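Local coordinates for protein TarM (Staphylococcus aureus subsp. aureus 21178, PDB 4X7R) that is a glycosyltransferase of the GT-B fold that holds uridine-5'-diphosphate in the cleft between its two Rossmann-like domains, at residues His353-Gly358 against Gly381-Pro386; Leu11-Gly16 against Lys52-Gln57; Pro329-Asp334 against Ser398-Glu403. The protein carries 1 engineered substitution. All blocks are in the same frame, centred on the assembly; numbering follows the deposited sequence.

Contact 1: residues His353-Gly358 against Gly381-Pro386; sequences HIYGEG and GYTTTP. With UDP (uridine-5'-diphosphate), chain E.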
loop_
_atom_site.group_PDB
_atom_site.type_symbol
_atom_site.label_atom_id
_atom_site.label_comp_id
_atom_site.label_asym_id
_atom_site.label_seq_id
_atom_site.Cartn_x
_atom_site.Cartn_y
_atom_site.Cartn_z
ATOM N N HIS A 353 -7.768 10.008 -19.559
ATOM C CA HIS A 353 -8.446 9.538 -18.350
ATOM C C HIS A 353 -7.401 9.113 -17.339
ATOM O O HIS A 353 -6.706 8.111 -17.551
ATOM C CB HIS A 353 -9.377 8.354 -18.662
ATOM C CG HIS A 353 -10.622 8.702 -19.420
ATOM N ND1 HIS A 353 -11.696 7.834 -19.460
ATOM C CD2 HIS A 353 -10.921 9.799 -20.156
ATOM C CE1 HIS A 353 -12.605 8.425 -20.214
ATOM N NE2 HIS A 353 -12.182 9.608 -20.653
ATOM N N ILE A 354 -7.281 9.874 -16.240
ATOM C CA ILE A 354 -6.295 9.606 -15.206
ATOM C C ILE A 354 -6.984 9.126 -13.934
ATOM O O ILE A 354 -7.701 9.894 -13.291
ATOM C CB ILE A 354 -5.335 10.820 -14.981
ATOM C CG1 ILE A 354 -4.755 11.347 -16.327
ATOM C CG2 ILE A 354 -4.218 10.468 -13.987
ATOM C CD1 ILE A 354 -3.957 12.629 -16.248
ATOM N N TYR A 355 -6.763 7.847 -13.576
ATOM C CA TYR A 355 -7.334 7.227 -12.384
ATOM C C TYR A 355 -6.334 7.132 -11.255
ATOM O O TYR A 355 -5.137 6.949 -11.497
ATOM C CB TYR A 355 -7.876 5.826 -12.699
ATOM C CG TYR A 355 -9.144 5.832 -13.526
ATOM C CD1 TYR A 355 -9.093 5.862 -14.918
ATOM C CD2 TYR A 355 -10.399 5.785 -12.917
ATOM C CE1 TYR A 355 -10.255 5.848 -15.684
ATOM C CE2 TYR A 355 -11.569 5.766 -13.678
ATOM C CZ TYR A 355 -11.489 5.807 -15.059
ATOM O OH TYR A 355 -12.626 5.785 -15.819
ATOM N N GLY A 356 -6.847 7.207 -10.031
ATOM C CA GLY A 356 -6.058 7.089 -8.814
ATOM C C GLY A 356 -6.180 8.279 -7.892
ATOM O O GLY A 356 -6.906 9.234 -8.188
ATOM N N GLU A 357 -5.482 8.210 -6.753
ATOM C CA GLU A 357 -5.438 9.259 -5.726
ATOM C C GLU A 357 -4.016 9.318 -5.182
ATOM O O GLU A 357 -3.274 8.331 -5.278
ATOM C CB GLU A 357 -6.398 8.957 -4.574
ATOM C CG GLU A 357 -7.862 8.897 -4.966
ATOM C CD GLU A 357 -8.759 8.374 -3.874
ATOM O OE1 GLU A 357 -8.263 7.707 -2.933
ATOM O OE2 GLU A 357 -9.980 8.635 -3.963
ATOM N N GLY A 358 -3.644 10.460 -4.614
ATOM C CA GLY A 358 -2.317 10.632 -4.041
ATOM C C GLY A 358 -1.911 12.070 -3.844
ATOM O O GLY A 358 -2.639 12.980 -4.244
ATOM N N GLY A 381 -10.523 9.860 -10.356
ATOM C CA GLY A 381 -10.448 9.255 -9.023
ATOM C C GLY A 381 -10.000 7.801 -9.021
ATOM O O GLY A 381 -9.725 7.231 -10.080
ATOM N N TYR A 382 -9.931 7.183 -7.831
ATOM C CA TYR A 382 -9.514 5.788 -7.686
ATOM C C TYR A 382 -10.524 4.827 -8.292
ATOM O O TYR A 382 -11.732 5.032 -8.161
ATOM C CB TYR A 382 -9.249 5.428 -6.206
ATOM C CG TYR A 382 -8.537 4.101 -6.026
ATOM C CD1 TYR A 382 -7.148 4.030 -6.007
ATOM C CD2 TYR A 382 -9.252 2.918 -5.902
ATOM C CE1 TYR A 382 -6.490 2.814 -5.849
ATOM C CE2 TYR A 382 -8.605 1.694 -5.748
ATOM C CZ TYR A 382 -7.223 1.647 -5.735
ATOM O OH TYR A 382 -6.582 0.444 -5.583
ATOM N N THR A 383 -10.025 3.770 -8.943
ATOM C CA THR A 383 -10.872 2.732 -9.521
ATOM C C THR A 383 -10.623 1.377 -8.854
ATOM O O THR A 383 -9.468 0.939 -8.750
ATOM C CB THR A 383 -10.816 2.724 -11.052
ATOM O OG1 THR A 383 -11.769 1.781 -11.532
ATOM C CG2 THR A 383 -9.414 2.413 -11.620
ATOM N N THR A 384 -11.710 0.729 -8.379
ATOM C CA THR A 384 -11.670 -0.599 -7.756
ATOM C C THR A 384 -11.843 -1.648 -8.851
ATOM O O THR A 384 -11.652 -2.840 -8.589
ATOM C CB THR A 384 -12.696 -0.735 -6.607
ATOM O OG1 THR A 384 -14.001 -0.420 -7.090
ATOM C CG2 THR A 384 -12.354 0.130 -5.402
ATOM N N THR A 385 -12.189 -1.186 -10.083
ATOM C CA THR A 385 -12.368 -1.995 -11.296
ATOM C C THR A 385 -11.426 -1.496 -12.436
ATOM O O THR A 385 -11.939 -1.006 -13.452
ATOM C CB THR A 385 -13.845 -1.982 -11.761
ATOM O OG1 THR A 385 -14.229 -0.637 -12.045
ATOM C CG2 THR A 385 -14.798 -2.608 -10.751
ATOM N N PRO A 386 -10.070 -1.584 -12.307
ATOM C CA PRO A 386 -9.203 -1.077 -13.396
ATOM C C PRO A 386 -9.386 -1.806 -14.722
ATOM O O PRO A 386 -9.321 -1.160 -15.764
ATOM C CB PRO A 386 -7.785 -1.211 -12.832
ATOM C CG PRO A 386 -7.880 -2.239 -11.764
ATOM C CD PRO A 386 -9.264 -2.109 -11.183
HETATM N N1 UDP E . -4.648 0.578 -9.073
HETATM C C2 UDP E . -6.017 0.387 -9.041
HETATM N N3 UDP E . -6.768 1.534 -9.148
HETATM C C4 UDP E . -6.304 2.826 -9.257
HETATM C C5 UDP E . -4.869 2.956 -9.233
HETATM C C6 UDP E . -4.101 1.853 -9.145
HETATM O O2 UDP E . -6.534 -0.716 -8.926
HETATM O O4 UDP E . -7.118 3.759 -9.390
HETATM C "C1'" UDP E . -3.808 -0.643 -9.157
HETATM C "C2'" UDP E . -3.472 -1.072 -10.583
HETATM O "O2'" UDP E . -4.503 -1.877 -11.128
HETATM C "C3'" UDP E . -2.185 -1.870 -10.363
HETATM C "C4'" UDP E . -1.528 -1.146 -9.191
HETATM O "O4'" UDP E . -2.572 -0.399 -8.522
HETATM O "O3'" UDP E . -2.341 -3.269 -10.124
HETATM C "C5'" UDP E . -0.394 -0.229 -9.570
HETATM O "O5'" UDP E . 0.730 -1.076 -9.897
HETATM P PA UDP E . 2.140 -0.573 -10.475
HETATM O O1A UDP E . 3.118 -1.679 -10.375
HETATM O O2A UDP E . 1.943 -0.138 -11.936
HETATM O O3A UDP E . 2.609 0.650 -9.622
HETATM P PB UDP E . 2.777 0.883 -8.044
HETATM O O1B UDP E . 3.263 -0.385 -7.391
HETATM O O2B UDP E . 1.439 1.298 -7.421
HETATM O O3B UDP E . 3.818 1.962 -7.818
#
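The chi1 of Y355 places CG on the side of G381 and T383, and that of Y382 directs CG toward the uracil. In Y355, CG sits anti to the carbonyl carbon and beside the backbone N (chi1 -72°). In Y382, CG is instead anti to the backbone N (chi1 -168°), and its ring leads away from 353-358. The closest approaches of Y355 to G381 and T383 are both made by CD2, which reaches G381 O at 3.3 Å and T383 CB at 3.6 Å; the ring meets them obliquely. G381 O is also the acceptor of the backbone bond across the contact, from G356 N at 2.9 Å. That bond is nearly straight at the hydrogen, yet the donor stands above the carbonyl plane, 72° out of it. E357 lays its carboxylate end beside the base of Y382, E357 CD 3.8 Å from Y382 CB, the two side chains crossing at about a right angle.

T383 pairs with the edge of the uracil through its backbone: T383 N donates to UDP O4 at 2.9 Å, and UDP N3 donates to T383 O at 2.8 Å, a pairing that fixes the base in rotation. Y382 lies over it, UDP N3 standing 3.4 Å above one ring face and offset toward the rim, while the phenol OH bonds to K15 O and K59 NZ. P386 CG approaches UDP O2' at 3.5 Å.

The pocket lies at the C-terminal ends of two parallel strands of a GT-B Rossmann-like domain. Strand 351-355 runs between 320-324 and the outermost strand 377-381, and I354 packs on I333, L336 and I337 of helix 333-346. The loop that begins at G381 leads into helix 386-391.

Contact 2: residues Leu11-Gly16 against Lys52-Gln57; sequences LDVNKG and KALKKQ. With SGN (2-deoxy-6-O-sulfo-2-(sulfoamino)-alpha-D-glucopyranose), chain C; UDP (uridine-5'-diphosphate), chain E.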
loop_
_atom_site.group_PDB
_atom_site.type_symbol
_atom_site.label_atom_id
_atom_site.label_comp_id
_atom_site.label_asym_id
_atom_site.label_seq_id
_atom_site.Cartn_x
_atom_site.Cartn_y
_atom_site.Cartn_z
ATOM N N LEU A 11 -2.735 -3.072 5.275
ATOM C CA LEU A 11 -3.627 -3.341 4.150
ATOM C C LEU A 11 -4.715 -2.288 4.214
ATOM O O LEU A 11 -5.175 -1.941 5.298
ATOM C CB LEU A 11 -4.271 -4.740 4.208
ATOM C CG LEU A 11 -3.382 -5.958 3.934
ATOM C CD1 LEU A 11 -4.206 -7.221 3.981
ATOM C CD2 LEU A 11 -2.638 -5.841 2.582
ATOM N N ASP A 12 -5.095 -1.757 3.064
ATOM C CA ASP A 12 -6.159 -0.780 2.918
ATOM C C ASP A 12 -6.780 -0.871 1.527
ATOM O O ASP A 12 -6.208 -1.516 0.644
ATOM C CB ASP A 12 -5.705 0.660 3.271
ATOM C CG ASP A 12 -6.810 1.441 3.977
ATOM O OD1 ASP A 12 -7.979 1.001 3.924
ATOM O OD2 ASP A 12 -6.502 2.474 4.597
ATOM N N VAL A 13 -7.942 -0.223 1.338
ATOM C CA VAL A 13 -8.756 -0.239 0.112
ATOM C C VAL A 13 -8.297 0.607 -1.082
ATOM O O VAL A 13 -8.789 0.375 -2.197
ATOM C CB VAL A 13 -10.266 -0.032 0.395
ATOM C CG1 VAL A 13 -10.819 -1.154 1.263
ATOM C CG2 VAL A 13 -10.531 1.337 1.019
ATOM N N ASN A 14 -7.476 1.631 -0.900
ATOM C CA ASN A 14 -7.172 2.350 -2.153
ATOM C C ASN A 14 -5.672 2.357 -2.450
ATOM O O ASN A 14 -5.084 3.413 -2.665
ATOM C CB ASN A 14 -7.840 3.754 -2.192
ATOM C CG ASN A 14 -9.337 3.839 -2.541
ATOM O OD1 ASN A 14 -9.885 4.945 -2.674
ATOM N ND2 ASN A 14 -10.052 2.715 -2.707
ATOM N N LYS A 15 -5.052 1.157 -2.429
ATOM C CA LYS A 15 -3.604 0.986 -2.603
ATOM C C LYS A 15 -3.142 0.644 -4.033
ATOM O O LYS A 15 -3.957 0.407 -4.926
ATOM C CB LYS A 15 -3.038 -0.014 -1.560
ATOM C CG LYS A 15 -3.237 0.395 -0.093
ATOM C CD LYS A 15 -2.216 1.426 0.363
ATOM C CE LYS A 15 -2.601 2.125 1.641
ATOM N NZ LYS A 15 -3.733 3.075 1.432
ATOM N N GLY A 16 -1.822 0.635 -4.214
ATOM C CA GLY A 16 -1.142 0.371 -5.471
ATOM C C GLY A 16 -0.613 -1.038 -5.642
ATOM O O GLY A 16 -1.171 -2.005 -5.107
ATOM N N LYS A 52 -13.273 -7.118 4.724
ATOM C CA LYS A 52 -14.537 -7.431 4.065
ATOM C C LYS A 52 -14.649 -6.673 2.750
ATOM O O LYS A 52 -15.016 -7.277 1.744
ATOM C CB LYS A 52 -15.749 -7.075 4.957
ATOM C CG LYS A 52 -15.946 -7.946 6.184
ATOM C CD LYS A 52 -17.232 -7.544 6.905
ATOM C CE LYS A 52 -17.308 -8.000 8.345
ATOM N NZ LYS A 52 -17.454 -9.475 8.471
ATOM N N ALA A 53 -14.303 -5.356 2.748
ATOM C CA ALA A 53 -14.363 -4.508 1.555
ATOM C C ALA A 53 -13.403 -4.995 0.460
ATOM O O ALA A 53 -13.817 -5.092 -0.690
ATOM C CB ALA A 53 -14.057 -3.065 1.920
ATOM N N LEU A 54 -12.139 -5.322 0.822
ATOM C CA LEU A 54 -11.107 -5.817 -0.107
ATOM C C LEU A 54 -11.509 -7.150 -0.715
ATOM O O LEU A 54 -11.234 -7.393 -1.890
ATOM C CB LEU A 54 -9.749 -5.972 0.605
ATOM C CG LEU A 54 -8.947 -4.715 0.918
ATOM C CD1 LEU A 54 -7.813 -5.024 1.875
ATOM C CD2 LEU A 54 -8.437 -4.052 -0.363
ATOM N N LYS A 55 -12.165 -8.011 0.084
ATOM C CA LYS A 55 -12.640 -9.315 -0.393
ATOM C C LYS A 55 -13.867 -9.175 -1.296
ATOM O O LYS A 55 -13.917 -9.827 -2.335
ATOM C CB LYS A 55 -12.879 -10.289 0.763
ATOM C CG LYS A 55 -11.581 -10.700 1.423
ATOM C CD LYS A 55 -11.737 -11.833 2.414
ATOM C CE LYS A 55 -10.371 -12.093 2.997
ATOM N NZ LYS A 55 -10.295 -13.389 3.702
ATOM N N LYS A 56 -14.817 -8.285 -0.929
ATOM C CA LYS A 56 -16.038 -8.001 -1.692
ATOM C C LYS A 56 -15.688 -7.460 -3.077
ATOM O O LYS A 56 -16.290 -7.879 -4.066
ATOM C CB LYS A 56 -16.941 -7.015 -0.916
ATOM C CG LYS A 56 -18.231 -6.640 -1.631
ATOM C CD LYS A 56 -19.355 -6.267 -0.661
ATOM C CE LYS A 56 -20.649 -7.042 -0.864
ATOM N NZ LYS A 56 -21.223 -6.873 -2.227
ATOM N N GLN A 57 -14.671 -6.577 -3.147
ATOM C CA GLN A 57 -14.161 -5.970 -4.388
ATOM C C GLN A 57 -13.435 -6.989 -5.291
ATOM O O GLN A 57 -13.158 -6.689 -6.458
ATOM C CB GLN A 57 -13.184 -4.833 -4.041
ATOM C CG GLN A 57 -13.837 -3.550 -3.518
ATOM C CD GLN A 57 -12.839 -2.562 -2.947
ATOM O OE1 GLN A 57 -11.618 -2.697 -3.107
ATOM N NE2 GLN A 57 -13.343 -1.531 -2.278
HETATM C C1 SGN C . 4.579 3.384 0.540
HETATM C C2 SGN C . 4.135 4.508 -0.440
HETATM C C3 SGN C . 2.583 4.607 -0.544
HETATM C C4 SGN C . 1.924 3.227 -0.750
HETATM C C5 SGN C . 2.484 2.179 0.243
HETATM C C6 SGN C . 1.895 0.794 -0.011
HETATM N N2 SGN C . 4.720 5.795 -0.032
HETATM O O3 SGN C . 2.207 5.456 -1.648
HETATM O O4 SGN C . 0.493 3.322 -0.602
HETATM O O5 SGN C . 3.954 2.114 0.178
HETATM O O6 SGN C . 2.202 0.418 -1.351
HETATM S S1 SGN C . 6.045 6.241 -1.055
HETATM O O1S SGN C . 5.531 6.494 -2.475
HETATM O O2S SGN C . 7.109 5.128 -1.083
HETATM O O3S SGN C . 6.654 7.521 -0.465
HETATM S S2 SGN C . 1.093 0.082 -2.339
HETATM O O4S SGN C . 1.755 -0.018 -3.721
HETATM O O5S SGN C . -0.004 1.142 -2.376
HETATM O O6S SGN C . 0.510 -1.258 -1.892
HETATM N N1 UDP E . -4.648 0.578 -9.073
HETATM C C2 UDP E . -6.017 0.387 -9.041
HETATM N N3 UDP E . -6.768 1.534 -9.148
HETATM C C4 UDP E . -6.304 2.826 -9.257
HETATM C C5 UDP E . -4.869 2.956 -9.233
HETATM C C6 UDP E . -4.101 1.853 -9.145
HETATM O O2 UDP E . -6.534 -0.716 -8.926
HETATM O O4 UDP E . -7.118 3.759 -9.390
HETATM C "C1'" UDP E . -3.808 -0.643 -9.157
HETATM C "C2'" UDP E . -3.472 -1.072 -10.583
HETATM O "O2'" UDP E . -4.503 -1.877 -11.128
HETATM C "C3'" UDP E . -2.185 -1.870 -10.363
HETATM C "C4'" UDP E . -1.528 -1.146 -9.191
HETATM O "O4'" UDP E . -2.572 -0.399 -8.522
HETATM O "O3'" UDP E . -2.341 -3.269 -10.124
HETATM C "C5'" UDP E . -0.394 -0.229 -9.570
HETATM O "O5'" UDP E . 0.730 -1.076 -9.897
HETATM P PA UDP E . 2.140 -0.573 -10.475
HETATM O O1A UDP E . 3.118 -1.679 -10.375
HETATM O O2A UDP E . 1.943 -0.138 -11.936
HETATM O O3A UDP E . 2.609 0.650 -9.622
HETATM P PB UDP E . 2.777 0.883 -8.044
HETATM O O1B UDP E . 3.263 -0.385 -7.391
HETATM O O2B UDP E . 1.439 1.298 -7.421
HETATM O O3B UDP E . 3.818 1.962 -7.818
#
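V13 presses its CG1 branch into the shallow notch between A53 and L54, 3.8 Å from A53 CB and 4.0 Å from L54 CG. With CG1 beside the backbone N (chi1 -62°), this methyl is the bump that meets the helix, and the V13 and L54 side chains cross obliquely. L54 answers with a bump of its own. Its CD2 tucks against the backbone of 11-16, 3.5 Å from D12 O and 3.9 Å from V13 CA, while CD1 reaches L11 CB at 4.3 Å. F23 of helix 17-31 touches both leucines, so L54 is wedged between the loop and that helix. Q57, a turn beyond A53, brings NE2 within 4.3 Å of V13 CB.

Two bonds within the loop tie its polar groups: D12 OD1 accepts from V13 N, and N14 ND2 donates to V13 O at 2.7 Å, the acceptor lying in the amide plane. Farther along, G16 N bonds to SGN O5S at 2.6 Å, immediately before helix 17-31.

No hydrogen bond spans the two segments. Cohesion therefore rests on apolar contact, at the price of burying Q57 OE1, which has no partner in the model.

Contact 3: residues Pro329-Asp334 against Ser398-Glu403; sequences PTKRID and STSQYE. With 3YW ((2S)-2,3-dihydroxypropyl 2-acetamido-2-deoxy-alpha-D-glucopyranoside), chain F; UDP (uridine-5'-diphosphate), chain E.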
loop_
_atom_site.group_PDB
_atom_site.type_symbol
_atom_site.label_atom_id
_atom_site.label_comp_id
_atom_site.label_asym_id
_atom_site.label_seq_id
_atom_site.Cartn_x
_atom_site.Cartn_y
_atom_site.Cartn_z
ATOM N N PRO A 329 4.830 11.408 -6.892
ATOM C CA PRO A 329 5.877 12.057 -7.703
ATOM C C PRO A 329 6.640 11.200 -8.713
ATOM O O PRO A 329 6.920 11.694 -9.795
ATOM C CB PRO A 329 6.816 12.641 -6.646
ATOM C CG PRO A 329 5.930 12.937 -5.496
ATOM C CD PRO A 329 4.958 11.793 -5.464
ATOM N N THR A 330 6.969 9.931 -8.387
ATOM C CA THR A 330 7.743 9.064 -9.302
ATOM C C THR A 330 7.042 8.730 -10.613
ATOM O O THR A 330 7.704 8.430 -11.605
ATOM C CB THR A 330 8.294 7.838 -8.597
ATOM O OG1 THR A 330 7.198 7.083 -8.121
ATOM C CG2 THR A 330 9.234 8.179 -7.465
ATOM N N LYS A 331 5.697 8.818 -10.621
ATOM C CA LYS A 331 4.854 8.552 -11.787
ATOM C C LYS A 331 4.916 9.689 -12.794
ATOM O O LYS A 331 4.545 9.498 -13.956
ATOM C CB LYS A 331 3.405 8.241 -11.362
ATOM C CG LYS A 331 3.269 7.068 -10.383
ATOM C CD LYS A 331 3.583 5.703 -10.998
ATOM C CE LYS A 331 3.648 4.669 -9.907
ATOM N NZ LYS A 331 4.017 3.329 -10.435
ATOM N N ARG A 332 5.436 10.865 -12.363
ATOM C CA ARG A 332 5.614 12.065 -13.192
ATOM C C ARG A 332 4.396 12.387 -14.050
ATOM O O ARG A 332 4.509 12.533 -15.268
ATOM C CB ARG A 332 6.914 12.006 -14.033
ATOM C CG ARG A 332 8.204 12.080 -13.216
ATOM C CD ARG A 332 8.371 13.337 -12.351
ATOM N NE ARG A 332 8.309 14.587 -13.119
ATOM C CZ ARG A 332 9.350 15.154 -13.711
ATOM N NH1 ARG A 332 10.546 14.583 -13.657
ATOM N NH2 ARG A 332 9.204 16.293 -14.374
ATOM N N ILE A 333 3.217 12.469 -13.399
ATOM C CA ILE A 333 1.944 12.797 -14.049
ATOM C C ILE A 333 2.008 14.241 -14.586
ATOM O O ILE A 333 1.325 14.559 -15.559
ATOM C CB ILE A 333 0.721 12.461 -13.141
ATOM C CG1 ILE A 333 0.763 10.963 -12.737
ATOM C CG2 ILE A 333 -0.613 12.775 -13.843
ATOM C CD1 ILE A 333 0.129 10.598 -11.450
ATOM N N ASP A 334 2.929 15.070 -14.027
ATOM C CA ASP A 334 3.200 16.440 -14.496
ATOM C C ASP A 334 3.733 16.371 -15.918
ATOM O O ASP A 334 3.328 17.184 -16.739
ATOM C CB ASP A 334 4.176 17.185 -13.561
ATOM C CG ASP A 334 5.545 16.543 -13.386
ATOM O OD1 ASP A 334 5.609 15.417 -12.839
ATOM O OD2 ASP A 334 6.554 17.195 -13.730
ATOM N N SER A 398 2.783 5.752 -19.915
ATOM C CA SER A 398 3.608 5.744 -18.709
ATOM C C SER A 398 4.721 6.769 -18.829
ATOM O O SER A 398 5.560 6.661 -19.723
ATOM C CB SER A 398 4.192 4.364 -18.431
ATOM O OG SER A 398 5.025 4.435 -17.281
ATOM N N THR A 399 4.701 7.776 -17.942
ATOM C CA THR A 399 5.727 8.821 -17.851
ATOM C C THR A 399 6.580 8.558 -16.608
ATOM O O THR A 399 7.456 9.349 -16.289
ATOM C CB THR A 399 5.105 10.247 -17.824
ATOM O OG1 THR A 399 4.029 10.281 -16.881
ATOM C CG2 THR A 399 4.627 10.693 -19.180
ATOM N N SER A 400 6.331 7.440 -15.926
ATOM C CA SER A 400 7.035 7.041 -14.700
ATOM C C SER A 400 8.549 7.018 -14.895
ATOM O O SER A 400 9.030 6.584 -15.946
ATOM C CB SER A 400 6.539 5.689 -14.210
ATOM O OG SER A 400 7.074 5.430 -12.924
ATOM N N GLN A 401 9.283 7.520 -13.899
ATOM C CA GLN A 401 10.745 7.588 -13.955
ATOM C C GLN A 401 11.403 6.422 -13.236
ATOM O O GLN A 401 12.592 6.176 -13.453
ATOM C CB GLN A 401 11.264 8.928 -13.390
ATOM C CG GLN A 401 10.952 10.142 -14.272
ATOM C CD GLN A 401 11.936 10.413 -15.373
ATOM O OE1 GLN A 401 13.085 9.961 -15.356
ATOM N NE2 GLN A 401 11.522 11.231 -16.328
ATOM N N TYR A 402 10.671 5.757 -12.322
ATOM C CA TYR A 402 11.235 4.634 -11.576
ATOM C C TYR A 402 10.177 3.546 -11.349
ATOM O O TYR A 402 9.061 3.851 -10.918
ATOM C CB TYR A 402 11.814 5.081 -10.205
ATOM C CG TYR A 402 12.641 6.354 -10.235
ATOM C CD1 TYR A 402 14.012 6.315 -10.488
ATOM C CD2 TYR A 402 12.055 7.597 -10.009
ATOM C CE1 TYR A 402 14.777 7.484 -10.522
ATOM C CE2 TYR A 402 12.805 8.773 -10.067
ATOM C CZ TYR A 402 14.167 8.710 -10.313
ATOM O OH TYR A 402 14.902 9.865 -10.371
ATOM N N GLU A 403 10.537 2.282 -11.606
ATOM C CA GLU A 403 9.665 1.142 -11.352
ATOM C C GLU A 403 10.515 -0.057 -10.942
ATOM O O GLU A 403 11.714 -0.127 -11.253
ATOM C CB GLU A 403 8.819 0.755 -12.604
ATOM C CG GLU A 403 7.790 1.759 -13.104
ATOM C CD GLU A 403 6.643 2.060 -12.155
ATOM O OE1 GLU A 403 6.369 1.237 -11.252
ATOM O OE2 GLU A 403 6.019 3.134 -12.317
HETATM O O3A 3YW F . 7.183 1.468 -2.076
HETATM C C4A 3YW F . 5.209 -0.704 -4.407
HETATM C C5A 3YW F . 5.870 0.538 -3.860
HETATM O O5 3YW F . 5.645 -2.858 -6.559
HETATM C C6A 3YW F . 6.652 0.260 -2.599
HETATM C C5 3YW F . 4.949 -3.277 -7.740
HETATM C C6 3YW F . 4.571 -4.723 -7.525
HETATM C C4 3YW F . 5.848 -3.025 -8.949
HETATM O O6 3YW F . 5.709 -5.543 -7.300
HETATM C C3 3YW F . 6.032 -1.518 -9.101
HETATM O O4 3YW F . 5.237 -3.536 -10.129
HETATM O O3 3YW F . 6.887 -1.200 -10.199
HETATM O O7 3YW F . 8.524 1.073 -8.004
HETATM C C7 3YW F . 7.349 1.428 -8.002
HETATM C C8 3YW F . 6.952 2.862 -8.179
HETATM N N2 3YW F . 6.348 0.560 -7.850
HETATM C C2 3YW F . 6.542 -0.881 -7.808
HETATM C C1 3YW F . 5.976 -1.474 -6.505
HETATM O O1 3YW F . 5.038 -0.688 -5.826
HETATM O O2 3YW F . 4.865 1.518 -3.600
HETATM N N1 UDP E . -4.648 0.578 -9.073
HETATM C C2 UDP E . -6.017 0.387 -9.041
HETATM N N3 UDP E . -6.768 1.534 -9.148
HETATM C C4 UDP E . -6.304 2.826 -9.257
HETATM C C5 UDP E . -4.869 2.956 -9.233
HETATM C C6 UDP E . -4.101 1.853 -9.145
HETATM O O2 UDP E . -6.534 -0.716 -8.926
HETATM O O4 UDP E . -7.118 3.759 -9.390
HETATM C "C1'" UDP E . -3.808 -0.643 -9.157
HETATM C "C2'" UDP E . -3.472 -1.072 -10.583
HETATM O "O2'" UDP E . -4.503 -1.877 -11.128
HETATM C "C3'" UDP E . -2.185 -1.870 -10.363
HETATM C "C4'" UDP E . -1.528 -1.146 -9.191
HETATM O "O4'" UDP E . -2.572 -0.399 -8.522
HETATM O "O3'" UDP E . -2.341 -3.269 -10.124
HETATM C "C5'" UDP E . -0.394 -0.229 -9.570
HETATM O "O5'" UDP E . 0.730 -1.076 -9.897
HETATM P PA UDP E . 2.140 -0.573 -10.475
HETATM O O1A UDP E . 3.118 -1.679 -10.375
HETATM O O2A UDP E . 1.943 -0.138 -11.936
HETATM O O3A UDP E . 2.609 0.650 -9.622
HETATM P PB UDP E . 2.777 0.883 -8.044
HETATM O O1B UDP E . 3.263 -0.385 -7.391
HETATM O O2B UDP E . 1.439 1.298 -7.421
HETATM O O3B UDP E . 3.818 1.962 -7.818
HETATM O O HOH W 1 6.944 5.384 -10.094
#
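K331 and E403 meet by salt bridge in the nucleotide-binding domain of a GT-B fold, where E403 and E411 have the spacing of the EX7E motif of this family. K331 NZ lies 2.8 Å from E403 OE2, on its syn lone pair. A bend at chi2 (-69°) turns CD of K331 off the extended path, and beyond it the chain runs straight. NZ also donates to UDP O3B at 3.0 Å and UDP O3A at 3.1 Å, so one ammonium serves both carboxylate and diphosphate. E403 OE2 takes a second bond, from S400 OG at 2.6 Å on the anti side, while OE1 accepts from O3 of 3YW at 2.7 Å. The carboxylate is thereby held at both oxygens.

The backbones are tied by Q401 N, which donates to T330 O at 2.9 Å, nearly along the C=O axis. T399 OG1 lies near two carbonyls, 2.8 Å from R332 O and slightly farther from K331 O, with one proton for both. R332 NE and NH2 grip D334 OD1 and OD2 side-on, a salt bridge within their own segment; Q401 OE1 is bonded to N443. One water links T330 OG1 to Y402 O, donating to the latter at 2.7 Å.

From the N terminus, contact 2 comes first, bringing 52-57 back on 11-16 and closing a loop that holds helix 17-31 and strand 36-40 of the N-terminal Rossmann-like domain. It is complete long before the others open. Contact 3 opens next at 329-334, contact 1 opens and closes inside it, and 398-403, after strand 395-398, finally closes the longer loop; between the two contacts I354 CD1 lies 4.1 Å from I333 CG2. Contacts 1 and 2 touch across the domain cleft, with T384 CG2 3.7 Å from Q57 NE2. Contacts 2 and 3 stay about 8 Å apart at their nearest atoms, but all three reach UDP.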